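Local coordinates for serine rich repeat protein-1 (Srr-1) (Streptococcus agalactiae NEM316, PDB 4RMB) that acts as a bacterial cell-surface adhesin through a domain that binds keratin 4, at residues Thr13-Ile18 and Val110-Ile115; Tyr35-Ser40 and Tyr123-Asp128. All coordinates share one frame; numbering follows the deposited sequence.

Overall arrangement
Contacts 1 and 2 lie one in each of two sheets packed face to face, in a variant of the DEv-IgG fold; their centres are about 11 Å apart. The strands alternate along the chain, and strand 108-116 of contact 1 leads directly into strand 120-127 of contact 2. S124 of contact 2 joins the layers: its OG lies 2.7 Å from Y14 OH and 2.7 Å from T16 OG1 of contact 1, both probable hydrogen bonds. I18 and T36 also pack together between the sheets. Strand 11-18 ends its sheet within this chain, but a strand of the second subunit extends that sheet, consistent with the beta-sheet complementation reported for this domain.

Contact 1. Residues Thr13-Ile18 and Val110-Ile115; sequences TYITQI and VVLVKI
I15 and L112 lie side by side on one face of an antiparallel ladder, which pairs the outermost strand of this chain's sheet with its neighbour in this variant DEv-IgG sandwich. L112 CD2 fits against the stem of I15, only 3.4 Å from its CG1, tighter than usual van der Waals contact. The other I15 branch, CG2, stands anti to the backbone N (CG1 at chi1 -58°) and meets V110 CG1 at 3.7 Å. L112 CD2 thus settles against both branches of the isoleucine, and CG2 alone reaches on to the valine. Beyond L112, T13 rests its methyl CG2 on L112 CB, while its hydroxyl faces K114. The lysine chain bends at its last two torsions, and water 1 bridges T13 OG1 and K114 NZ, 2.9 Å from each; a polar pair suits this partly exposed end.

The other face, carrying Y14, T16, V111 and V113, looks into the sandwich. I38 of strand 35-40 packs against Y14 and both valines, whose compact branches suit the space between two sheets. Y14 swings its ring away from V113, so mainly CB meets that valine. Four backbone bonds zip the strands: Y14 with V113 and T16 with V111, each pair bonded both ways. On the other flank of 13-18, the second subunit adds an antiparallel strand, and its I154 packs on Y14 and T16. Y14 OH and T16 OG1 both bond to S124; water 2 lies 2.7 Å from T16 OG1 and donates to Y14 O at 2.8 Å and to V111 O at 3.0 Å.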
ATOM      1  N   THR B  13      -2.642  -5.201 -10.026  1.00 18.46           N
ATOM      2  CA  THR B  13      -2.491  -6.396  -9.229  1.00 17.53           C
ATOM      3  C   THR B  13      -2.409  -5.999  -7.768  1.00 17.25           C
ATOM      4  O   THR B  13      -1.575  -5.182  -7.380  1.00 16.22           O
ATOM      5  CB  THR B  13      -1.229  -7.186  -9.604  1.00 18.15           C
ATOM      6  OG1 THR B  13      -1.301  -7.566 -10.985  1.00 20.66           O
ATOM      7  CG2 THR B  13      -1.111  -8.443  -8.742  1.00 20.54           C
ATOM      8  N   TYR B  14      -3.303  -6.577  -6.976  1.00 15.54           N
ATOM      9  CA  TYR B  14      -3.349  -6.335  -5.543  1.00 15.07           C
ATOM     10  C   TYR B  14      -2.457  -7.427  -4.975  1.00 15.71           C
ATOM     11  O   TYR B  14      -2.791  -8.609  -5.047  1.00 16.13           O
ATOM     12  CB  TYR B  14      -4.781  -6.482  -5.039  1.00 15.18           C
ATOM     13  CG  TYR B  14      -4.923  -6.323  -3.549  1.00 13.68           C
ATOM     14  CD1 TYR B  14      -4.592  -5.123  -2.921  1.00 15.69           C
ATOM     15  CD2 TYR B  14      -5.382  -7.375  -2.762  1.00 12.97           C
ATOM     16  CE1 TYR B  14      -4.713  -4.976  -1.542  1.00 15.11           C
ATOM     17  CE2 TYR B  14      -5.509  -7.239  -1.385  1.00 12.98           C
ATOM     18  CZ  TYR B  14      -5.170  -6.041  -0.785  1.00 15.70           C
ATOM     19  OH  TYR B  14      -5.270  -5.916   0.576  1.00 14.27           O
ATOM     20  N   ILE B  15      -1.312  -7.024  -4.431  1.00 14.04           N
ATOM     21  CA  ILE B  15      -0.332  -7.965  -3.902  1.00 14.26           C
ATOM     22  C   ILE B  15      -0.326  -8.012  -2.388  1.00 14.84           C
ATOM     23  O   ILE B  15      -0.302  -6.975  -1.730  1.00 14.35           O
ATOM     24  CB  ILE B  15       1.097  -7.582  -4.374  1.00 17.07           C
ATOM     25  CG1 ILE B  15       1.152  -7.561  -5.899  1.00 18.12           C
ATOM     26  CG2 ILE B  15       2.117  -8.561  -3.831  1.00 18.21           C
ATOM     27  CD1 ILE B  15       2.456  -7.008  -6.450  1.00 22.40           C
ATOM     28  N   THR B  16      -0.360  -9.224  -1.843  1.00 13.93           N
ATOM     29  CA  THR B  16      -0.323  -9.404  -0.398  1.00 13.78           C
ATOM     30  C   THR B  16       0.880 -10.275  -0.074  1.00 13.75           C
ATOM     31  O   THR B  16       0.994 -11.395  -0.568  1.00 12.64           O
ATOM     32  CB  THR B  16      -1.603 -10.092   0.134  1.00 13.55           C
ATOM     33  OG1 THR B  16      -2.753  -9.302  -0.201  1.00 13.44           O
ATOM     34  CG2 THR B  16      -1.543 -10.237   1.641  1.00 15.01           C
ATOM     35  N   GLN B  17       1.798  -9.744   0.726  1.00 14.47           N
ATOM     36  CA  GLN B  17       2.963 -10.510   1.123  1.00 16.49           C
ATOM     37  C   GLN B  17       2.622 -11.128   2.466  1.00 15.87           C
ATOM     38  O   GLN B  17       2.154 -10.436   3.365  1.00 14.63           O
ATOM     39  CB  GLN B  17       4.188  -9.607   1.266  1.00 18.91           C
ATOM     40  CG  GLN B  17       4.619  -8.926  -0.019  1.00 22.22           C
ATOM     41  CD  GLN B  17       5.855  -8.078   0.186  1.00 26.12           C
ATOM     42  OE1 GLN B  17       5.962  -7.353   1.181  1.00 25.82           O
ATOM     43  NE2 GLN B  17       6.797  -8.159  -0.750  1.00 27.15           N
ATOM     44  N   ILE B  18       2.831 -12.432   2.591  1.00 14.42           N
ATOM     45  CA  ILE B  18       2.542 -13.126   3.841  1.00 15.30           C
ATOM     46  C   ILE B  18       3.842 -13.359   4.600  1.00 15.41           C
ATOM     47  O   ILE B  18       4.777 -13.961   4.072  1.00 16.80           O
ATOM     48  CB  ILE B  18       1.866 -14.485   3.581  1.00 15.30           C
ATOM     49  CG1 ILE B  18       0.572 -14.281   2.793  1.00 19.16           C
ATOM     50  CG2 ILE B  18       1.560 -15.171   4.911  1.00 16.43           C
ATOM     51  CD1 ILE B  18      -0.474 -13.499   3.543  1.00 19.64           C
ATOM     52  N   VAL B 110       3.234 -15.017  -1.298  1.00 18.00           N
ATOM     53  CA  VAL B 110       2.838 -13.797  -1.978  1.00 17.98           C
ATOM     54  C   VAL B 110       1.583 -14.144  -2.738  1.00 17.18           C
ATOM     55  O   VAL B 110       1.567 -15.098  -3.516  1.00 17.95           O
ATOM     56  CB  VAL B 110       3.894 -13.301  -2.983  1.00 19.74           C
ATOM     57  CG1 VAL B 110       3.390 -12.041  -3.674  1.00 21.11           C
ATOM     58  CG2 VAL B 110       5.201 -13.017  -2.263  1.00 20.14           C
ATOM     59  N   VAL B 111       0.513 -13.402  -2.485  1.00 14.59           N
ATOM     60  CA  VAL B 111      -0.727 -13.658  -3.186  1.00 14.53           C
ATOM     61  C   VAL B 111      -0.933 -12.525  -4.163  1.00 12.44           C
ATOM     62  O   VAL B 111      -0.937 -11.357  -3.783  1.00 13.38           O
ATOM     63  CB  VAL B 111      -1.931 -13.729  -2.232  1.00 13.23           C
ATOM     64  CG1 VAL B 111      -3.205 -13.978  -3.030  1.00 13.93           C
ATOM     65  CG2 VAL B 111      -1.720 -14.854  -1.215  1.00 14.91           C
ATOM     66  N   LEU B 112      -1.083 -12.877  -5.431  1.00 12.31           N
ATOM     67  CA  LEU B 112      -1.281 -11.882  -6.468  1.00 14.10           C
ATOM     68  C   LEU B 112      -2.714 -11.955  -6.964  1.00 13.97           C
ATOM     69  O   LEU B 112      -3.152 -12.997  -7.441  1.00 16.02           O
ATOM     70  CB  LEU B 112      -0.321 -12.141  -7.628  1.00 15.79           C
ATOM     71  CG  LEU B 112       1.172 -12.162  -7.293  1.00 19.86           C
ATOM     72  CD1 LEU B 112       1.952 -12.654  -8.499  1.00 23.57           C
ATOM     73  CD2 LEU B 112       1.630 -10.767  -6.888  1.00 21.09           C
ATOM     74  N   VAL B 113      -3.441 -10.851  -6.845  1.00 13.01           N
ATOM     75  CA  VAL B 113      -4.826 -10.799  -7.295  1.00 13.62           C
ATOM     76  C   VAL B 113      -4.927  -9.735  -8.384  1.00 14.04           C
ATOM     77  O   VAL B 113      -4.930  -8.538  -8.095  1.00 12.21           O
ATOM     78  CB  VAL B 113      -5.775 -10.440  -6.126  1.00 13.50           C
ATOM     79  CG1 VAL B 113      -7.222 -10.391  -6.605  1.00 15.50           C
ATOM     80  CG2 VAL B 113      -5.641 -11.473  -5.020  1.00 15.59           C
ATOM     81  N   LYS B 114      -4.993 -10.177  -9.638  1.00 14.48           N
ATOM     82  CA  LYS B 114      -5.079  -9.253 -10.764  1.00 16.74           C
ATOM     83  C   LYS B 114      -6.534  -8.991 -11.125  1.00 16.64           C
ATOM     84  O   LYS B 114      -7.286  -9.914 -11.441  1.00 17.41           O
ATOM     85  CB  LYS B 114      -4.329  -9.821 -11.976  1.00 17.70           C
ATOM     86  CG  LYS B 114      -4.359  -8.916 -13.206  1.00 21.73           C
ATOM     87  CD  LYS B 114      -3.768  -9.623 -14.427  1.00 24.66           C
ATOM     88  CE  LYS B 114      -2.253  -9.725 -14.362  1.00 27.94           C
ATOM     89  NZ  LYS B 114      -1.588  -8.422 -14.664  1.00 31.93           N
ATOM     90  N   ILE B 115      -6.923  -7.724 -11.084  1.00 16.80           N
ATOM     91  CA  ILE B 115      -8.293  -7.346 -11.378  1.00 18.06           C
ATOM     92  C   ILE B 115      -8.378  -6.132 -12.283  1.00 19.13           C
ATOM     93  O   ILE B 115      -7.389  -5.436 -12.507  1.00 19.28           O
ATOM     94  CB  ILE B 115      -9.059  -7.012 -10.080  1.00 21.22           C
ATOM     95  CG1 ILE B 115      -8.316  -5.904  -9.326  1.00 22.47           C
ATOM     96  CG2 ILE B 115      -9.202  -8.262  -9.209  1.00 20.02           C
ATOM     97  CD1 ILE B 115      -9.033  -5.406  -8.083  1.00 24.26           C
TER
HETATM   98  O   HOH W   1      -1.469  -5.845 -13.329  1.00 20.27           O
HETATM   99  O   HOH W   2      -3.356 -10.047  -2.708  1.00 12.13           O

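Contact 2. Residues Tyr35-Ser40 and Tyr123-Asp128; sequences YTIIGS and YSTVSD
Y123 lays one face of its ring over G39, whose backbone N sits 3.7 Å above the ring plane at its centre and whose CA makes a CH-pi contact. Glycine suits the place because no side chain stands between backbone and ring. The tyrosine's chi1 of 74° puts CG between its own backbone N and carbonyl carbon, folding the ring across the neighbouring strand, where S40 O meets its edge. I37 CG2 rests 3.7 Å from Y123 OH, a hydroxyl hydrogen-bonded to Q131.

S124 points to the opposite face, its OG against I38 CG1 and bound to Y14 and T16. T125 then replaces part of the regular ladder with side-chain chemistry. Its OG1 accepts I37 N at 3.0 Å and donates a hydrogen bond to S127 OG, while T125 N makes a weak bond to I37 O. T125 O receives T36 OG1 at 2.9 Å, in the carbonyl plane, and W98 also binds that hydroxyl. V126 brings its CA close to Y35 O. At S127 backbone pairing resumes: Y35 N reaches S127 O at 2.7 Å, nearly along the C=O axis, and S127 N returns to Y35 O. S127 OG donates onward to D128 O, ending a relay of small hydroxyl side chains, and D128 OD1 accepts the backbone N of T132 and Y133 in the following loop.

Both strands are interior to their sheet, with 35-40 at its centre between 93-97 and 120-127, and strand 134-143 on the far side of 120-127, while strands 11-18 and 108-116 cover the I38 face.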
ATOM      1  N   TYR B  35      -5.161 -18.334   7.961  1.00 11.88           N
ATOM      2  CA  TYR B  35      -5.859 -18.085   6.707  1.00 10.90           C
ATOM      3  C   TYR B  35      -5.572 -16.673   6.250  1.00 10.95           C
ATOM      4  O   TYR B  35      -5.151 -15.823   7.035  1.00 10.70           O
ATOM      5  CB  TYR B  35      -7.378 -18.149   6.895  1.00 11.08           C
ATOM      6  CG  TYR B  35      -8.024 -19.504   6.826  1.00 12.67           C
ATOM      7  CD1 TYR B  35      -7.927 -20.403   7.886  1.00 16.70           C
ATOM      8  CD2 TYR B  35      -8.765 -19.874   5.708  1.00 17.10           C
ATOM      9  CE1 TYR B  35      -8.563 -21.643   7.829  1.00 19.71           C
ATOM     10  CE2 TYR B  35      -9.397 -21.104   5.638  1.00 18.83           C
ATOM     11  CZ  TYR B  35      -9.296 -21.981   6.703  1.00 18.58           C
ATOM     12  OH  TYR B  35      -9.959 -23.186   6.638  1.00 23.29           O
ATOM     13  N   THR B  36      -5.803 -16.425   4.968  1.00  9.25           N
ATOM     14  CA  THR B  36      -5.700 -15.070   4.455  1.00  9.40           C
ATOM     15  C   THR B  36      -7.012 -14.824   3.744  1.00 10.08           C
ATOM     16  O   THR B  36      -7.427 -15.609   2.888  1.00 10.26           O
ATOM     17  CB  THR B  36      -4.530 -14.860   3.474  1.00  9.23           C
ATOM     18  OG1 THR B  36      -3.332 -14.642   4.227  1.00 13.49           O
ATOM     19  CG2 THR B  36      -4.786 -13.632   2.582  1.00 10.88           C
ATOM     20  N   ILE B  37      -7.687 -13.753   4.136  1.00  9.98           N
ATOM     21  CA  ILE B  37      -8.945 -13.387   3.520  1.00 11.50           C
ATOM     22  C   ILE B  37      -8.704 -12.046   2.849  1.00 11.33           C
ATOM     23  O   ILE B  37      -8.101 -11.148   3.441  1.00  9.97           O
ATOM     24  CB  ILE B  37     -10.062 -13.261   4.572  1.00 13.16           C
ATOM     25  CG1 ILE B  37     -10.320 -14.638   5.201  1.00 18.32           C
ATOM     26  CG2 ILE B  37     -11.320 -12.693   3.936  1.00 14.54           C
ATOM     27  CD1 ILE B  37     -11.340 -14.632   6.307  1.00 22.98           C
ATOM     28  N   ILE B  38      -9.157 -11.931   1.604  1.00 10.97           N
ATOM     29  CA  ILE B  38      -8.999 -10.711   0.831  1.00 11.67           C
ATOM     30  C   ILE B  38     -10.385 -10.257   0.394  1.00 12.05           C
ATOM     31  O   ILE B  38     -11.141 -11.031  -0.191  1.00 14.29           O
ATOM     32  CB  ILE B  38      -8.109 -10.971  -0.404  1.00 10.55           C
ATOM     33  CG1 ILE B  38      -6.666 -11.213   0.046  1.00 11.51           C
ATOM     34  CG2 ILE B  38      -8.208  -9.798  -1.391  1.00 11.22           C
ATOM     35  CD1 ILE B  38      -5.793 -11.863  -1.002  1.00 13.26           C
ATOM     36  N   GLY B  39     -10.728  -9.009   0.697  1.00 12.37           N
ATOM     37  CA  GLY B  39     -12.040  -8.497   0.330  1.00 14.27           C
ATOM     38  C   GLY B  39     -12.020  -6.987   0.211  1.00 17.14           C
ATOM     39  O   GLY B  39     -10.953  -6.395   0.102  1.00 14.82           O
ATOM     40  N   SER B  40     -13.188  -6.356   0.213  1.00 21.12           N
ATOM     41  CA  SER B  40     -13.235  -4.902   0.112  1.00 26.48           C
ATOM     42  C   SER B  40     -14.098  -4.299   1.212  1.00 31.27           C
ATOM     43  O   SER B  40     -14.683  -5.021   2.018  1.00 31.57           O
ATOM     44  CB  SER B  40     -13.752  -4.480  -1.267  1.00 27.63           C
ATOM     45  OG  SER B  40     -14.971  -5.121  -1.572  1.00 28.42           O
ATOM     46  N   TYR B 123      -8.789  -5.214   1.371  1.00 12.19           N
ATOM     47  CA  TYR B 123      -8.126  -5.560   2.620  1.00 11.71           C
ATOM     48  C   TYR B 123      -7.625  -6.989   2.510  1.00 10.26           C
ATOM     49  O   TYR B 123      -8.123  -7.770   1.701  1.00 11.09           O
ATOM     50  CB  TYR B 123      -9.076  -5.426   3.823  1.00 13.66           C
ATOM     51  CG  TYR B 123     -10.128  -6.513   3.957  1.00 15.46           C
ATOM     52  CD1 TYR B 123      -9.798  -7.783   4.441  1.00 15.97           C
ATOM     53  CD2 TYR B 123     -11.453  -6.267   3.610  1.00 16.58           C
ATOM     54  CE1 TYR B 123     -10.763  -8.777   4.575  1.00 16.46           C
ATOM     55  CE2 TYR B 123     -12.430  -7.254   3.739  1.00 17.77           C
ATOM     56  CZ  TYR B 123     -12.075  -8.506   4.221  1.00 18.28           C
ATOM     57  OH  TYR B 123     -13.027  -9.486   4.340  1.00 19.32           O
ATOM     58  N   SER B 124      -6.613  -7.303   3.310  1.00 12.17           N
ATOM     59  CA  SER B 124      -6.033  -8.636   3.362  1.00 11.30           C
ATOM     60  C   SER B 124      -5.802  -8.958   4.831  1.00 12.29           C
ATOM     61  O   SER B 124      -5.508  -8.069   5.631  1.00 11.62           O
ATOM     62  CB  SER B 124      -4.689  -8.689   2.631  1.00 12.67           C
ATOM     63  OG  SER B 124      -4.836  -8.484   1.242  1.00 14.48           O
ATOM     64  N   THR B 125      -5.943 -10.222   5.196  1.00 12.35           N
ATOM     65  CA  THR B 125      -5.701 -10.596   6.584  1.00 11.38           C
ATOM     66  C   THR B 125      -4.760 -11.784   6.672  1.00 11.94           C
ATOM     67  O   THR B 125      -4.449 -12.437   5.680  1.00 11.21           O
ATOM     68  CB  THR B 125      -6.988 -11.090   7.305  1.00 10.89           C
ATOM     69  OG1 THR B 125      -7.348 -12.379   6.784  1.00 11.86           O
ATOM     70  CG2 THR B 125      -8.146 -10.128   7.119  1.00 14.40           C
ATOM     71  N   VAL B 126      -4.281 -12.013   7.885  1.00 10.74           N
ATOM     72  CA  VAL B 126      -3.534 -13.215   8.221  1.00 10.63           C
ATOM     73  C   VAL B 126      -4.334 -13.422   9.492  1.00 10.43           C
ATOM     74  O   VAL B 126      -4.115 -12.744  10.492  1.00 10.76           O
ATOM     75  CB  VAL B 126      -2.057 -12.995   8.544  1.00 10.00           C
ATOM     76  CG1 VAL B 126      -1.483 -14.286   9.132  1.00 13.03           C
ATOM     77  CG2 VAL B 126      -1.298 -12.673   7.260  1.00 12.72           C
ATOM     78  N   SER B 127      -5.311 -14.318   9.428  1.00 11.77           N
ATOM     79  CA  SER B 127      -6.206 -14.525  10.553  1.00 10.55           C
ATOM     80  C   SER B 127      -6.743 -15.931  10.601  1.00 10.58           C
ATOM     81  O   SER B 127      -6.336 -16.798   9.829  1.00 11.78           O
ATOM     82  CB  SER B 127      -7.407 -13.599  10.409  1.00 10.29           C
ATOM     83  OG  SER B 127      -8.080 -13.857   9.176  1.00 11.12           O
ATOM     84  N   ASP B 128      -7.684 -16.136  11.518  1.00 13.66           N
ATOM     85  CA  ASP B 128      -8.356 -17.412  11.620  1.00 14.36           C
ATOM     86  C   ASP B 128      -9.411 -17.342  10.515  1.00 14.35           C
ATOM     87  O   ASP B 128      -9.660 -16.277   9.941  1.00 14.96           O
ATOM     88  CB  ASP B 128      -9.033 -17.567  12.985  1.00 15.85           C
ATOM     89  CG  ASP B 128     -10.137 -16.549  13.206  1.00 17.38           C
ATOM     90  OD1 ASP B 128      -9.864 -15.340  13.090  1.00 16.97           O
ATOM     91  OD2 ASP B 128     -11.278 -16.956  13.498  1.00 19.85           O
TER